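Local coordinates for protein putative dienelactone hydrolase (Klebsiella pneumoniae subsp. pneumoniae MGH 78578, PDB 3F67) that probably acts as an alpha/beta-hydrolase of the dienelactone hydrolase family, although its substrate is not established, at residues P33-V44 with G59-Y68. Residues are numbered along the deposited sequence; the frame is centred on the assembly and turned at random. Where two conformers were deposited one is given.
Sequences PIVIVVQEIFGV and GYLAIAPELY
Gln39 NE2 sits over the centre of one face of the Tyr68 ring, 3.2 Å above its plane, with the amide and ring planes 54° apart; Ile41 O approaches the ring's edge, and Trp124 meets Tyr68 edge-to-face. At the far end of the contact, Val35 CG2 lies over one face of the Tyr60 ring, 3.5 Å from Tyr60 CD1, while Pro33 CB and CG pack against Tyr60 CD1 and CE1, the two side chains crossing at about a right angle. Between the rings run two parallel strands of a beta-alpha-beta crossover in the alpha/beta-hydrolase sheet, connected through helix 46-57. Pro33 O, Leu61 O, Val35 O and Ile63 O accept the four interstrand hydrogen bonds, ending with Val37 N to Ile63 O at 2.8 Å. Ile34, Ile36, Leu61 and Ile63 share one face, where helix 93-108 packs; Val35 and Ala62 are on the other. Past the bridges a water links the diverging strands, donating to Val37 O and Pro65 O and accepting from Gln39 N. Gln39 is fixed at both ends of its amide: OE1 accepts from Leu67 N (3.2 Å) and a second water, and NE2 donates to Glu40 O (3.0 Å). In the conformer given for Glu66, one of two, that water also donates to OE1; the chain, turned about CB-CG (chi2 63°), brings this oxygen just past the turn 40-43, where its syn lone pair accepts from Val44 N at 2.9 Å.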
ATOM      1  N   PRO A  33      11.906   2.858 -11.820  1.00 13.50           N
ATOM      2  CA  PRO A  33      10.908   3.403 -10.874  1.00 13.94           C
ATOM      3  C   PRO A  33      10.551   2.308  -9.852  1.00 13.12           C
ATOM      4  O   PRO A  33      10.479   1.085 -10.215  1.00 13.20           O
ATOM      5  CB  PRO A  33       9.687   3.727 -11.784  1.00 14.25           C
ATOM      6  CG  PRO A  33       9.865   2.785 -12.992  1.00 14.26           C
ATOM      7  CD  PRO A  33      11.333   2.522 -13.165  1.00 13.43           C
ATOM      8  N   ILE A  34      10.324   2.709  -8.599  1.00 13.32           N
ATOM      9  CA  ILE A  34      10.116   1.764  -7.504  1.00 13.42           C
ATOM     10  C   ILE A  34       8.661   1.820  -7.087  1.00 14.60           C
ATOM     11  O   ILE A  34       8.146   2.922  -6.860  1.00 14.71           O
ATOM     12  CB  ILE A  34      10.952   2.209  -6.272  1.00 13.56           C
ATOM     13  CG1 ILE A  34      12.458   2.278  -6.640  1.00 15.41           C
ATOM     14  CG2 ILE A  34      10.647   1.326  -5.036  1.00 14.59           C
ATOM     15  CD1 ILE A  34      13.221   3.228  -5.751  1.00 16.35           C
ATOM     16  N   VAL A  35       8.008   0.657  -6.951  1.00 13.14           N
ATOM     17  CA  VAL A  35       6.697   0.652  -6.287  1.00 13.89           C
ATOM     18  C   VAL A  35       6.829  -0.178  -5.004  1.00 14.29           C
ATOM     19  O   VAL A  35       7.002  -1.416  -5.062  1.00 15.16           O
ATOM     20  CB  VAL A  35       5.548   0.093  -7.183  1.00 12.88           C
ATOM     21  CG1 VAL A  35       4.201   0.114  -6.397  1.00 14.51           C
ATOM     22  CG2 VAL A  35       5.442   0.892  -8.485  1.00 15.21           C
ATOM     23  N   ILE A  36       6.711   0.486  -3.864  1.00 12.72           N
ATOM     24  CA  ILE A  36       6.600  -0.281  -2.594  1.00 14.66           C
ATOM     25  C   ILE A  36       5.153  -0.798  -2.539  1.00 14.93           C
ATOM     26  O   ILE A  36       4.221  -0.037  -2.811  1.00 14.63           O
ATOM     27  CB  ILE A  36       6.870   0.627  -1.454  1.00 14.97           C
ATOM     28  CG1 ILE A  36       8.346   1.133  -1.508  1.00 16.48           C
ATOM     29  CG2 ILE A  36       6.606  -0.099  -0.101  1.00 18.63           C
ATOM     30  CD1 ILE A  36       8.648   2.102  -0.354  1.00 19.07           C
ATOM     31  N   VAL A  37       4.972  -2.081  -2.230  1.00 13.92           N
ATOM     32  CA  VAL A  37       3.641  -2.692  -2.242  1.00 13.41           C
ATOM     33  C   VAL A  37       3.316  -3.027  -0.784  1.00 14.74           C
ATOM     34  O   VAL A  37       4.057  -3.813  -0.141  1.00 14.75           O
ATOM     35  CB  VAL A  37       3.646  -3.994  -3.065  1.00 14.91           C
ATOM     36  CG1 VAL A  37       2.264  -4.669  -2.973  1.00 13.30           C
ATOM     37  CG2 VAL A  37       3.946  -3.673  -4.564  1.00 13.01           C
ATOM     38  N   VAL A  38       2.235  -2.445  -0.252  1.00 13.44           N
ATOM     39  CA  VAL A  38       1.921  -2.672   1.176  1.00 12.92           C
ATOM     40  C   VAL A  38       0.811  -3.699   1.337  1.00 14.13           C
ATOM     41  O   VAL A  38      -0.309  -3.526   0.814  1.00 13.26           O
ATOM     42  CB  VAL A  38       1.491  -1.393   1.914  1.00 12.60           C
ATOM     43  CG1 VAL A  38       1.505  -1.624   3.475  1.00 13.05           C
ATOM     44  CG2 VAL A  38       2.382  -0.206   1.561  1.00 13.71           C
ATOM     45  N   GLN A  39       1.148  -4.772   2.067  1.00 13.38           N
ATOM     46  CA  GLN A  39       0.257  -5.919   2.345  1.00 13.39           C
ATOM     47  C   GLN A  39      -1.101  -5.556   2.976  1.00 14.40           C
ATOM     48  O   GLN A  39      -1.270  -4.453   3.538  1.00 14.86           O
ATOM     49  CB  GLN A  39       1.017  -6.771   3.374  1.00 13.62           C
ATOM     50  CG  GLN A  39       1.321  -5.955   4.628  1.00 15.12           C
ATOM     51  CD  GLN A  39       1.930  -6.823   5.731  1.00 18.36           C
ATOM     52  OE1 GLN A  39       3.127  -7.097   5.698  1.00 17.79           O
ATOM     53  NE2 GLN A  39       1.101  -7.293   6.665  1.00 17.83           N
ATOM     54  N   GLU A  40      -2.060  -6.496   2.880  1.00 14.22           N
ATOM     55  CA  GLU A  40      -3.225  -6.518   3.762  1.00 14.78           C
ATOM     56  C   GLU A  40      -2.780  -7.096   5.125  1.00 14.28           C
ATOM     57  O   GLU A  40      -1.558  -7.253   5.376  1.00 14.55           O
ATOM     58  CB  GLU A  40      -4.311  -7.384   3.138  1.00 14.97           C
ATOM     59  CG  GLU A  40      -4.597  -7.009   1.642  1.00 15.99           C
ATOM     60  CD  GLU A  40      -5.712  -7.871   1.039  1.00 20.93           C
ATOM     61  OE1 GLU A  40      -5.461  -9.055   0.719  1.00 21.62           O
ATOM     62  OE2 GLU A  40      -6.831  -7.352   0.812  1.00 23.39           O
ATOM     63  N   ILE A  41      -3.736  -7.417   6.007  1.00 13.73           N
ATOM     64  CA  ILE A  41      -3.367  -7.998   7.311  1.00 13.14           C
ATOM     65  C   ILE A  41      -2.780  -9.429   7.209  1.00 13.77           C
ATOM     66  O   ILE A  41      -2.317  -9.988   8.208  1.00 13.62           O
ATOM     67  CB  ILE A  41      -4.556  -8.025   8.281  1.00 14.61           C
ATOM     68  CG1 ILE A  41      -5.727  -8.827   7.714  1.00 14.59           C
ATOM     69  CG2 ILE A  41      -4.955  -6.568   8.595  1.00 14.15           C
ATOM     70  CD1 ILE A  41      -6.880  -9.007   8.671  1.00 16.49           C
ATOM     71  N   PHE A  42      -2.780  -9.988   6.002  1.00 13.12           N
ATOM     72  CA  PHE A  42      -2.349 -11.372   5.828  1.00 14.37           C
ATOM     73  C   PHE A  42      -0.872 -11.518   5.566  1.00 14.60           C
ATOM     74  O   PHE A  42      -0.378 -12.644   5.369  1.00 15.10           O
ATOM     75  CB  PHE A  42      -3.204 -12.073   4.745  1.00 14.10           C
ATOM     76  CG  PHE A  42      -4.678 -11.863   4.952  1.00 16.66           C
ATOM     77  CD1 PHE A  42      -5.300 -12.309   6.122  1.00 16.24           C
ATOM     78  CD2 PHE A  42      -5.436 -11.155   4.007  1.00 18.99           C
ATOM     79  CE1 PHE A  42      -6.697 -12.081   6.370  1.00 17.41           C
ATOM     80  CE2 PHE A  42      -6.825 -10.929   4.234  1.00 19.80           C
ATOM     81  CZ  PHE A  42      -7.440 -11.395   5.439  1.00 17.59           C
ATOM     82  N   GLY A  43      -0.173 -10.395   5.535  1.00 14.84           N
ATOM     83  CA  GLY A  43       1.279 -10.399   5.306  1.00 14.87           C
ATOM     84  C   GLY A  43       1.613 -10.558   3.839  1.00 14.41           C
ATOM     85  O   GLY A  43       0.773 -10.298   2.952  1.00 13.84           O
ATOM     86  N   VAL A  44       2.857 -10.950   3.558  1.00 14.45           N
ATOM     87  CA  VAL A  44       3.281 -11.014   2.118  1.00 14.08           C
ATOM     88  C   VAL A  44       2.834 -12.378   1.577  1.00 14.80           C
ATOM     89  O   VAL A  44       3.615 -13.334   1.407  1.00 15.74           O
ATOM     90  CB  VAL A  44       4.789 -10.706   1.940  1.00 14.68           C
ATOM     91  CG1 VAL A  44       5.155 -10.668   0.417  1.00 16.98           C
ATOM     92  CG2 VAL A  44       5.075  -9.342   2.489  1.00 15.35           C
ATOM     93  N   GLY A  59       7.184  -2.708 -15.772  1.00 16.58           N
ATOM     94  CA  GLY A  59       8.455  -1.982 -15.776  1.00 15.79           C
ATOM     95  C   GLY A  59       8.941  -1.453 -14.436  1.00 15.23           C
ATOM     96  O   GLY A  59       9.966  -0.754 -14.405  1.00 16.30           O
ATOM     97  N   TYR A  60       8.260  -1.838 -13.350  1.00 14.87           N
ATOM     98  CA  TYR A  60       8.588  -1.357 -12.007  1.00 13.84           C
ATOM     99  C   TYR A  60       9.446  -2.365 -11.214  1.00 14.96           C
ATOM    100  O   TYR A  60       9.349  -3.592 -11.428  1.00 15.00           O
ATOM    101  CB  TYR A  60       7.286  -1.113 -11.206  1.00 14.72           C
ATOM    102  CG  TYR A  60       6.503   0.009 -11.793  1.00 13.73           C
ATOM    103  CD1 TYR A  60       6.931   1.349 -11.590  1.00 14.36           C
ATOM    104  CD2 TYR A  60       5.360  -0.217 -12.563  1.00 15.65           C
ATOM    105  CE1 TYR A  60       6.247   2.415 -12.182  1.00 14.65           C
ATOM    106  CE2 TYR A  60       4.678   0.845 -13.129  1.00 15.82           C
ATOM    107  CZ  TYR A  60       5.115   2.151 -12.921  1.00 16.69           C
ATOM    108  OH  TYR A  60       4.458   3.204 -13.489  1.00 17.56           O
ATOM    109  N   LEU A  61      10.301  -1.824 -10.348  1.00 14.70           N
ATOM    110  CA  LEU A  61      10.923  -2.612  -9.246  1.00 14.09           C
ATOM    111  C   LEU A  61       9.895  -2.577  -8.123  1.00 14.04           C
ATOM    112  O   LEU A  61       9.716  -1.542  -7.448  1.00 14.07           O
ATOM    113  CB  LEU A  61      12.261  -1.990  -8.793  1.00 13.64           C
ATOM    114  CG  LEU A  61      12.838  -2.486  -7.433  1.00 13.65           C
ATOM    115  CD1 LEU A  61      12.987  -4.010  -7.467  1.00 14.06           C
ATOM    116  CD2 LEU A  61      14.222  -1.785  -7.202  1.00 14.70           C
ATOM    117  N   ALA A  62       9.199  -3.691  -7.928  1.00 13.20           N
ATOM    118  CA  ALA A  62       8.119  -3.736  -6.938  1.00 13.10           C
ATOM    119  C   ALA A  62       8.604  -4.517  -5.737  1.00 13.43           C
ATOM    120  O   ALA A  62       9.167  -5.628  -5.884  1.00 14.31           O
ATOM    121  CB  ALA A  62       6.882  -4.469  -7.546  1.00 13.33           C
ATOM    122  N   ILE A  63       8.396  -3.958  -4.566  1.00 13.10           N
ATOM    123  CA  ILE A  63       8.989  -4.559  -3.314  1.00 13.68           C
ATOM    124  C   ILE A  63       7.913  -4.640  -2.251  1.00 14.67           C
ATOM    125  O   ILE A  63       7.291  -3.621  -1.949  1.00 14.01           O
ATOM    126  CB  ILE A  63      10.165  -3.690  -2.764  1.00 13.19           C
ATOM    127  CG1 ILE A  63      11.263  -3.555  -3.829  1.00 13.83           C
ATOM    128  CG2 ILE A  63      10.762  -4.358  -1.492  1.00 13.89           C
ATOM    129  CD1 ILE A  63      12.169  -2.305  -3.577  1.00 17.32           C
ATOM    130  N   ALA A  64       7.663  -5.847  -1.706  1.00 13.27           N
ATOM    131  CA  ALA A  64       6.657  -6.006  -0.647  1.00 14.66           C
ATOM    132  C   ALA A  64       7.385  -6.459   0.636  1.00 13.88           C
ATOM    133  O   ALA A  64       7.784  -7.628   0.737  1.00 14.20           O
ATOM    134  CB  ALA A  64       5.649  -7.090  -1.031  1.00 14.07           C
ATOM    135  N   PRO A  65       7.490  -5.567   1.626  1.00 14.26           N
ATOM    136  CA  PRO A  65       8.112  -5.938   2.922  1.00 13.44           C
ATOM    137  C   PRO A  65       7.138  -6.671   3.869  1.00 13.77           C
ATOM    138  O   PRO A  65       5.932  -6.382   3.889  1.00 14.41           O
ATOM    139  CB  PRO A  65       8.495  -4.570   3.517  1.00 13.85           C
ATOM    140  CG  PRO A  65       7.425  -3.621   2.990  1.00 13.17           C
ATOM    141  CD  PRO A  65       7.185  -4.115   1.544  1.00 14.35           C
ATOM    142  N   GLU A  66       7.709  -7.571   4.655  0.50 14.23           N
ATOM    143  CA  GLU A  66       7.012  -8.300   5.689  0.50 14.90           C
ATOM    144  C   GLU A  66       6.926  -7.383   6.914  0.50 14.64           C
ATOM    145  O   GLU A  66       7.713  -7.526   7.871  0.50 14.94           O
ATOM    146  CB  GLU A  66       7.828  -9.549   6.022  0.50 14.40           C
ATOM    147  CG  GLU A  66       6.996 -10.668   6.651  0.50 19.33           C
ATOM    148  CD  GLU A  66       5.918 -11.172   5.714  0.50 25.53           C
ATOM    149  OE1 GLU A  66       4.842 -10.535   5.662  0.50 25.67           O
ATOM    150  OE2 GLU A  66       6.144 -12.213   5.041  0.50 29.04           O
ATOM    151  N   LEU A  67       5.968  -6.452   6.899  1.00 14.05           N
ATOM    152  CA  LEU A  67       5.962  -5.375   7.930  1.00 14.44           C
ATOM    153  C   LEU A  67       5.699  -5.853   9.361  1.00 14.02           C
ATOM    154  O   LEU A  67       6.072  -5.162  10.323  1.00 15.00           O
ATOM    155  CB  LEU A  67       4.962  -4.271   7.537  1.00 13.25           C
ATOM    156  CG  LEU A  67       5.435  -3.552   6.263  1.00 13.10           C
ATOM    157  CD1 LEU A  67       4.306  -2.780   5.582  1.00 16.19           C
ATOM    158  CD2 LEU A  67       6.517  -2.552   6.649  1.00 12.25           C
ATOM    159  N   TYR A  68       5.073  -7.026   9.516  1.00 14.56           N
ATOM    160  CA  TYR A  68       4.709  -7.480  10.875  1.00 13.65           C
ATOM    161  C   TYR A  68       5.827  -8.290  11.543  1.00 15.13           C
ATOM    162  O   TYR A  68       5.630  -8.771  12.658  1.00 15.16           O
ATOM    163  CB  TYR A  68       3.427  -8.348  10.849  1.00 15.03           C
ATOM    164  CG  TYR A  68       2.144  -7.642  10.369  1.00 15.06           C
ATOM    165  CD1 TYR A  68       2.104  -6.247  10.175  1.00 15.84           C
ATOM    166  CD2 TYR A  68       0.981  -8.390  10.153  1.00 16.82           C
ATOM    167  CE1 TYR A  68       0.895  -5.604   9.753  1.00 16.24           C
ATOM    168  CE2 TYR A  68      -0.223  -7.784   9.731  1.00 15.56           C
ATOM    169  CZ  TYR A  68      -0.255  -6.404   9.541  1.00 18.10           C
ATOM    170  OH  TYR A  68      -1.421  -5.824   9.110  1.00 15.70           O
TER
HETATM  171  O   HOH W   1       3.962  -5.292   2.320  1.00 18.50           O
HETATM  172  O   HOH W   2       3.855  -8.868   7.674  1.00 18.93           O